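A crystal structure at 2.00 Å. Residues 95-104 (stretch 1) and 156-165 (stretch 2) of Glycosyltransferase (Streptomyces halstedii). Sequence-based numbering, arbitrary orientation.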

ATOM      1  N   VAL B  95     -12.533 -35.810  -0.294  1.00 26.97           N
ATOM      2  CA  VAL B  95     -11.725 -34.624  -0.380  1.00 26.67           C
ATOM      3  C   VAL B  95     -12.353 -33.555   0.592  1.00 26.20           C
ATOM      4  O   VAL B  95     -11.642 -32.957   1.393  1.00 24.64           O
ATOM      5  CB  VAL B  95     -11.578 -34.088  -1.828  1.00 24.27           C
ATOM      6  CG1 VAL B  95     -10.942 -32.792  -1.801  1.00 27.51           C
ATOM      7  CG2 VAL B  95     -10.624 -35.030  -2.680  1.00 24.88           C
ATOM      8  N   PHE B  96     -13.677 -33.391   0.513  1.00 25.29           N
ATOM      9  CA  PHE B  96     -14.371 -32.420   1.324  1.00 25.65           C
ATOM     10  C   PHE B  96     -14.264 -32.683   2.812  1.00 26.86           C
ATOM     11  O   PHE B  96     -14.048 -31.741   3.600  1.00 28.60           O
ATOM     12  CB  PHE B  96     -15.829 -32.230   0.900  1.00 24.50           C
ATOM     13  CG  PHE B  96     -15.990 -31.515  -0.385  1.00 26.72           C
ATOM     14  CD1 PHE B  96     -14.992 -30.718  -0.869  1.00 25.63           C
ATOM     15  CD2 PHE B  96     -17.180 -31.621  -1.115  1.00 31.51           C
ATOM     16  CE1 PHE B  96     -15.129 -30.044  -2.050  1.00 27.71           C
ATOM     17  CE2 PHE B  96     -17.332 -30.908  -2.307  1.00 26.10           C
ATOM     18  CZ  PHE B  96     -16.318 -30.165  -2.786  1.00 25.73           C
ATOM     19  N   ALA B  97     -14.413 -33.938   3.195  1.00 26.88           N
ATOM     20  CA  ALA B  97     -14.215 -34.336   4.593  1.00 28.14           C
ATOM     21  C   ALA B  97     -12.818 -33.994   5.091  1.00 28.05           C
ATOM     22  O   ALA B  97     -12.690 -33.458   6.188  1.00 28.84           O
ATOM     23  CB  ALA B  97     -14.564 -35.789   4.812  1.00 26.61           C
ATOM     24  N   GLN B  98     -11.789 -34.264   4.289  1.00 27.40           N
ATOM     25  CA  GLN B  98     -10.419 -33.989   4.721  1.00 27.31           C
ATOM     26  C   GLN B  98     -10.063 -32.503   4.741  1.00 26.87           C
ATOM     27  O   GLN B  98      -9.513 -32.037   5.721  1.00 26.93           O
ATOM     28  CB  GLN B  98      -9.411 -34.703   3.821  1.00 27.72           C
ATOM     29  CG  GLN B  98      -7.930 -34.439   4.193  1.00 34.77           C
ATOM     30  CD  GLN B  98      -7.003 -35.036   3.102  1.00 42.34           C
ATOM     31  OE1 GLN B  98      -6.580 -36.174   3.220  1.00 44.87           O
ATOM     32  NE2 GLN B  98      -6.754 -34.287   2.028  1.00 42.65           N
ATOM     33  N   TYR B  99     -10.401 -31.769   3.693  1.00 25.06           N
ATOM     34  CA  TYR B  99     -10.040 -30.397   3.639  1.00 27.50           C
ATOM     35  C   TYR B  99     -10.896 -29.507   4.538  1.00 29.26           C
ATOM     36  O   TYR B  99     -10.469 -28.431   4.932  1.00 29.31           O
ATOM     37  CB  TYR B  99     -10.187 -29.927   2.224  1.00 28.90           C
ATOM     38  CG  TYR B  99      -8.940 -30.200   1.488  1.00 31.88           C
ATOM     39  CD1 TYR B  99      -8.843 -31.301   0.669  1.00 35.16           C
ATOM     40  CD2 TYR B  99      -7.816 -29.380   1.679  1.00 37.51           C
ATOM     41  CE1 TYR B  99      -7.671 -31.570  -0.013  1.00 42.40           C
ATOM     42  CE2 TYR B  99      -6.637 -29.630   1.025  1.00 40.35           C
ATOM     43  CZ  TYR B  99      -6.579 -30.727   0.179  1.00 43.46           C
ATOM     44  OH  TYR B  99      -5.422 -31.002  -0.471  1.00 50.05           O
ATOM     45  N   SER B 100     -12.101 -29.972   4.836  1.00 28.47           N
ATOM     46  CA  SER B 100     -12.897 -29.315   5.848  1.00 29.27           C
ATOM     47  C   SER B 100     -12.103 -29.319   7.181  1.00 27.96           C
ATOM     48  O   SER B 100     -12.133 -28.339   7.910  1.00 28.56           O
ATOM     49  CB  SER B 100     -14.294 -29.934   5.958  1.00 27.74           C
ATOM     50  OG  SER B 100     -14.179 -31.082   6.800  1.00 34.28           O
ATOM     51  N   GLN B 101     -11.346 -30.370   7.479  1.00 28.06           N
ATOM     52  CA  GLN B 101     -10.550 -30.389   8.719  1.00 27.50           C
ATOM     53  C   GLN B 101      -9.352 -29.502   8.651  1.00 26.86           C
ATOM     54  O   GLN B 101      -9.073 -28.758   9.573  1.00 25.07           O
ATOM     55  CB  GLN B 101     -10.150 -31.807   9.105  1.00 28.19           C
ATOM     56  CG  GLN B 101     -11.408 -32.463   9.522  1.00 33.05           C
ATOM     57  CD  GLN B 101     -11.243 -33.892   9.870  1.00 40.40           C
ATOM     58  OE1 GLN B 101     -10.300 -34.559   9.443  1.00 42.22           O
ATOM     59  NE2 GLN B 101     -12.212 -34.398  10.638  1.00 46.90           N
ATOM     60  N   ILE B 102      -8.618 -29.604   7.553  1.00 26.06           N
ATOM     61  CA  ILE B 102      -7.484 -28.737   7.344  1.00 25.88           C
ATOM     62  C   ILE B 102      -7.867 -27.225   7.369  1.00 26.77           C
ATOM     63  O   ILE B 102      -7.135 -26.364   7.922  1.00 24.23           O
ATOM     64  CB  ILE B 102      -6.863 -29.079   5.996  1.00 26.57           C
ATOM     65  CG1 ILE B 102      -6.270 -30.480   6.090  1.00 28.15           C
ATOM     66  CG2 ILE B 102      -5.832 -27.997   5.594  1.00 23.83           C
ATOM     67  CD1 ILE B 102      -5.959 -31.160   4.718  1.00 26.20           C
ATOM     68  N   TYR B 103      -9.003 -26.896   6.763  1.00 25.31           N
ATOM     69  CA  TYR B 103      -9.319 -25.480   6.611  1.00 27.01           C
ATOM     70  C   TYR B 103      -9.824 -24.962   7.945  1.00 27.41           C
ATOM     71  O   TYR B 103      -9.599 -23.817   8.279  1.00 28.09           O
ATOM     72  CB  TYR B 103     -10.330 -25.230   5.495  1.00 26.01           C
ATOM     73  CG  TYR B 103      -9.762 -25.449   4.071  1.00 29.72           C
ATOM     74  CD1 TYR B 103      -8.372 -25.417   3.827  1.00 24.82           C
ATOM     75  CD2 TYR B 103     -10.640 -25.706   2.965  1.00 30.95           C
ATOM     76  CE1 TYR B 103      -7.856 -25.618   2.542  1.00 30.54           C
ATOM     77  CE2 TYR B 103     -10.111 -25.930   1.643  1.00 32.08           C
ATOM     78  CZ  TYR B 103      -8.729 -25.856   1.443  1.00 30.15           C
ATOM     79  OH  TYR B 103      -8.189 -26.053   0.162  1.00 30.22           O
ATOM     80  N   GLU B 104     -10.441 -25.848   8.721  1.00 27.13           N
ATOM     81  CA  GLU B 104     -10.818 -25.493  10.061  1.00 26.65           C
ATOM     82  C   GLU B 104      -9.609 -25.116  10.897  1.00 27.32           C
ATOM     83  O   GLU B 104      -9.641 -24.097  11.624  1.00 26.36           O
ATOM     84  CB  GLU B 104     -11.607 -26.602  10.755  1.00 26.58           C
ATOM     85  CG  GLU B 104     -11.887 -26.228  12.247  1.00 24.94           C
ATOM     86  CD  GLU B 104     -12.926 -25.136  12.404  1.00 31.86           C
ATOM     87  OE1 GLU B 104     -13.597 -24.683  11.402  1.00 31.55           O
ATOM     88  OE2 GLU B 104     -13.047 -24.686  13.584  1.00 34.89           O
ATOM     89  N   GLN B 156     -10.178 -24.646  -8.012  1.00 23.82           N
ATOM     90  CA  GLN B 156     -10.246 -26.086  -7.842  1.00 24.45           C
ATOM     91  C   GLN B 156     -11.440 -26.441  -6.989  1.00 25.03           C
ATOM     92  O   GLN B 156     -12.127 -27.451  -7.214  1.00 26.20           O
ATOM     93  CB  GLN B 156      -8.978 -26.600  -7.132  1.00 23.69           C
ATOM     94  CG  GLN B 156      -7.683 -26.442  -7.906  1.00 24.09           C
ATOM     95  CD  GLN B 156      -7.575 -27.284  -9.193  1.00 25.73           C
ATOM     96  OE1 GLN B 156      -8.559 -27.849  -9.688  1.00 25.92           O
ATOM     97  NE2 GLN B 156      -6.318 -27.392  -9.718  1.00 24.06           N
ATOM     98  N   TRP B 157     -11.673 -25.637  -5.942  1.00 23.89           N
ATOM     99  CA  TRP B 157     -12.680 -26.003  -4.959  1.00 24.90           C
ATOM    100  C   TRP B 157     -14.045 -25.853  -5.597  1.00 23.60           C
ATOM    101  O   TRP B 157     -14.903 -26.710  -5.382  1.00 22.12           O
ATOM    102  CB  TRP B 157     -12.574 -25.049  -3.755  1.00 26.41           C
ATOM    103  CG  TRP B 157     -13.369 -25.387  -2.503  1.00 27.79           C
ATOM    104  CD1 TRP B 157     -14.477 -24.720  -2.023  1.00 27.98           C
ATOM    105  CD2 TRP B 157     -13.052 -26.401  -1.520  1.00 28.08           C
ATOM    106  NE1 TRP B 157     -14.876 -25.278  -0.818  1.00 29.94           N
ATOM    107  CE2 TRP B 157     -14.027 -26.306  -0.492  1.00 27.04           C
ATOM    108  CE3 TRP B 157     -12.107 -27.431  -1.465  1.00 28.97           C
ATOM    109  CZ2 TRP B 157     -14.023 -27.148   0.641  1.00 29.52           C
ATOM    110  CZ3 TRP B 157     -12.076 -28.279  -0.325  1.00 28.94           C
ATOM    111  CH2 TRP B 157     -13.048 -28.125   0.718  1.00 29.08           C
ATOM    112  N   GLY B 158     -14.229 -24.780  -6.400  1.00 23.89           N
ATOM    113  CA  GLY B 158     -15.558 -24.568  -7.037  1.00 24.81           C
ATOM    114  C   GLY B 158     -15.825 -25.618  -8.118  1.00 25.69           C
ATOM    115  O   GLY B 158     -16.944 -26.182  -8.217  1.00 25.74           O
ATOM    116  N   ARG B 159     -14.777 -25.902  -8.907  1.00 25.83           N
ATOM    117  CA  ARG B 159     -14.820 -27.018  -9.878  1.00 25.97           C
ATOM    118  C   ARG B 159     -15.235 -28.379  -9.242  1.00 26.85           C
ATOM    119  O   ARG B 159     -16.156 -29.076  -9.715  1.00 25.83           O
ATOM    120  CB  ARG B 159     -13.456 -27.133 -10.574  1.00 24.79           C
ATOM    121  CG  ARG B 159     -13.373 -28.296 -11.602  1.00 26.54           C
ATOM    122  CD  ARG B 159     -11.940 -28.459 -12.147  1.00 29.26           C
ATOM    123  NE  ARG B 159     -11.000 -28.856 -11.108  1.00 24.45           N
ATOM    124  CZ  ARG B 159     -10.815 -30.104 -10.658  1.00 31.33           C
ATOM    125  NH1 ARG B 159     -11.516 -31.138 -11.165  1.00 26.33           N
ATOM    126  NH2 ARG B 159      -9.893 -30.319  -9.703  1.00 26.03           N
ATOM    127  N   MET B 160     -14.609 -28.758  -8.133  1.00 27.68           N
ATOM    128  CA  MET B 160     -15.024 -29.970  -7.480  1.00 28.20           C
ATOM    129  C   MET B 160     -16.445 -29.781  -6.888  1.00 29.51           C
ATOM    130  O   MET B 160     -17.215 -30.742  -6.775  1.00 29.11           O
ATOM    131  CB  MET B 160     -14.062 -30.322  -6.309  1.00 29.31           C
ATOM    132  CG  MET B 160     -12.590 -30.481  -6.730  1.00 32.37           C
ATOM    133  SD  MET B 160     -12.316 -32.176  -7.245  1.00 41.06           S
ATOM    134  CE  MET B 160     -11.581 -32.786  -5.741  1.00 38.78           C
ATOM    135  N   ARG B 161     -16.735 -28.582  -6.378  1.00 26.44           N
ATOM    136  CA  ARG B 161     -18.026 -28.412  -5.692  1.00 26.89           C
ATOM    137  C   ARG B 161     -19.213 -28.544  -6.693  1.00 26.07           C
ATOM    138  O   ARG B 161     -20.268 -29.096  -6.362  1.00 26.80           O
ATOM    139  CB  ARG B 161     -18.114 -27.059  -4.987  1.00 24.01           C
ATOM    140  CG  ARG B 161     -19.477 -26.882  -4.322  1.00 26.69           C
ATOM    141  CD  ARG B 161     -19.592 -27.871  -3.206  1.00 20.38           C
ATOM    142  NE  ARG B 161     -20.669 -27.537  -2.268  1.00 25.16           N
ATOM    143  CZ  ARG B 161     -21.108 -28.328  -1.296  1.00 21.23           C
ATOM    144  NH1 ARG B 161     -20.484 -29.485  -1.034  1.00 29.30           N
ATOM    145  NH2 ARG B 161     -22.124 -27.920  -0.492  1.00 23.96           N
ATOM    146  N   ASP B 162     -19.011 -28.010  -7.877  1.00 27.30           N
ATOM    147  CA  ASP B 162     -20.030 -28.131  -8.942  1.00 29.51           C
ATOM    148  C   ASP B 162     -20.295 -29.582  -9.285  1.00 30.69           C
ATOM    149  O   ASP B 162     -21.483 -29.987  -9.314  1.00 32.58           O
ATOM    150  CB  ASP B 162     -19.639 -27.345 -10.155  1.00 26.00           C
ATOM    151  CG  ASP B 162     -19.812 -25.884  -9.945  1.00 30.68           C
ATOM    152  OD1 ASP B 162     -20.481 -25.439  -8.941  1.00 27.74           O
ATOM    153  OD2 ASP B 162     -19.231 -25.160 -10.761  1.00 33.79           O
ATOM    154  N   HIS B 163     -19.223 -30.349  -9.491  1.00 30.10           N
ATOM    155  CA  HIS B 163     -19.335 -31.774  -9.773  1.00 31.79           C
ATOM    156  C   HIS B 163     -20.088 -32.424  -8.635  1.00 31.06           C
ATOM    157  O   HIS B 163     -21.031 -33.172  -8.894  1.00 30.49           O
ATOM    158  CB  HIS B 163     -17.983 -32.492  -9.849  1.00 30.57           C
ATOM    159  CG  HIS B 163     -17.253 -32.345 -11.143  1.00 35.24           C
ATOM    160  ND1 HIS B 163     -17.636 -32.986 -12.303  1.00 39.71           N
ATOM    161  CD2 HIS B 163     -16.101 -31.693 -11.446  1.00 38.86           C
ATOM    162  CE1 HIS B 163     -16.802 -32.674 -13.279  1.00 41.13           C
ATOM    163  NE2 HIS B 163     -15.853 -31.901 -12.781  1.00 42.38           N
ATOM    164  N   PHE B 164     -19.642 -32.185  -7.397  1.00 29.88           N
ATOM    165  CA  PHE B 164     -20.274 -32.771  -6.236  1.00 29.18           C
ATOM    166  C   PHE B 164     -21.756 -32.459  -6.128  1.00 30.26           C
ATOM    167  O   PHE B 164     -22.565 -33.342  -5.736  1.00 27.02           O
ATOM    168  CB  PHE B 164     -19.611 -32.317  -4.935  1.00 30.33           C
ATOM    169  CG  PHE B 164     -20.090 -33.041  -3.731  1.00 25.71           C
ATOM    170  CD1 PHE B 164     -19.676 -34.338  -3.490  1.00 29.49           C
ATOM    171  CD2 PHE B 164     -20.920 -32.432  -2.819  1.00 27.97           C
ATOM    172  CE1 PHE B 164     -20.033 -35.023  -2.341  1.00 26.71           C
ATOM    173  CE2 PHE B 164     -21.333 -33.113  -1.656  1.00 30.40           C
ATOM    174  CZ  PHE B 164     -20.891 -34.404  -1.420  1.00 30.23           C
ATOM    175  N   ASN B 165     -22.121 -31.206  -6.449  1.00 30.31           N
ATOM    176  CA  ASN B 165     -23.531 -30.840  -6.267  1.00 31.19           C
ATOM    177  C   ASN B 165     -24.391 -31.469  -7.393  1.00 32.62           C
ATOM    178  O   ASN B 165     -25.508 -31.847  -7.125  1.00 31.84           O
ATOM    179  CB  ASN B 165     -23.782 -29.317  -6.230  1.00 29.92           C
ATOM    180  CG  ASN B 165     -23.202 -28.624  -5.007  1.00 29.24           C
ATOM    181  OD1 ASN B 165     -23.041 -29.206  -3.946  1.00 27.91           O
ATOM    182  ND2 ASN B 165     -22.868 -27.347  -5.176  1.00 21.62           N
TER

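Two helices 12.3 Å apart at their closest axial approach are too distant for backbones to touch, yet a single large side chain can bridge such a gap, and here Phe-96 does so. Its ring enters a hole formed by Trp-157, Met-160, Arg-161 and Phe-164, residues spaced so that they line one side of the second helix. The helices run roughly antiparallel, at 139°, and even the nearest CA atoms, those of Phe-96 and Arg-161, are 8.9 Å apart.

Aromatic chemistry dominates the contact. Phe-96 directs its edge toward the faces of both Trp-157 and Phe-164, an arrangement that brings weakly positive ring hydrogens against electron-rich π clouds. Both faces of Trp-157 are used: Phe-96 CD1 lies 3.6 Å from Trp-157 CH2 over one face, while Tyr-103 approaches the opposite face edge-on, its CE2 3.6 Å from Trp-157 CZ3. Between these two, one helical turn from each, Tyr-99 sets its CB at the indole edge, 3.6 Å from Trp-157 CZ3.

Aliphatic packing extends the interface where Val-95 CG2 meets Met-160 CE at 3.9 Å. Arg-161 brings NH1 to 3.7 Å from Phe-96 CE2, but its guanidinium hydrogen-bonds elsewhere in the structure. No hydrogen bond crosses between the helices; their contact rests on shape and apolar burial.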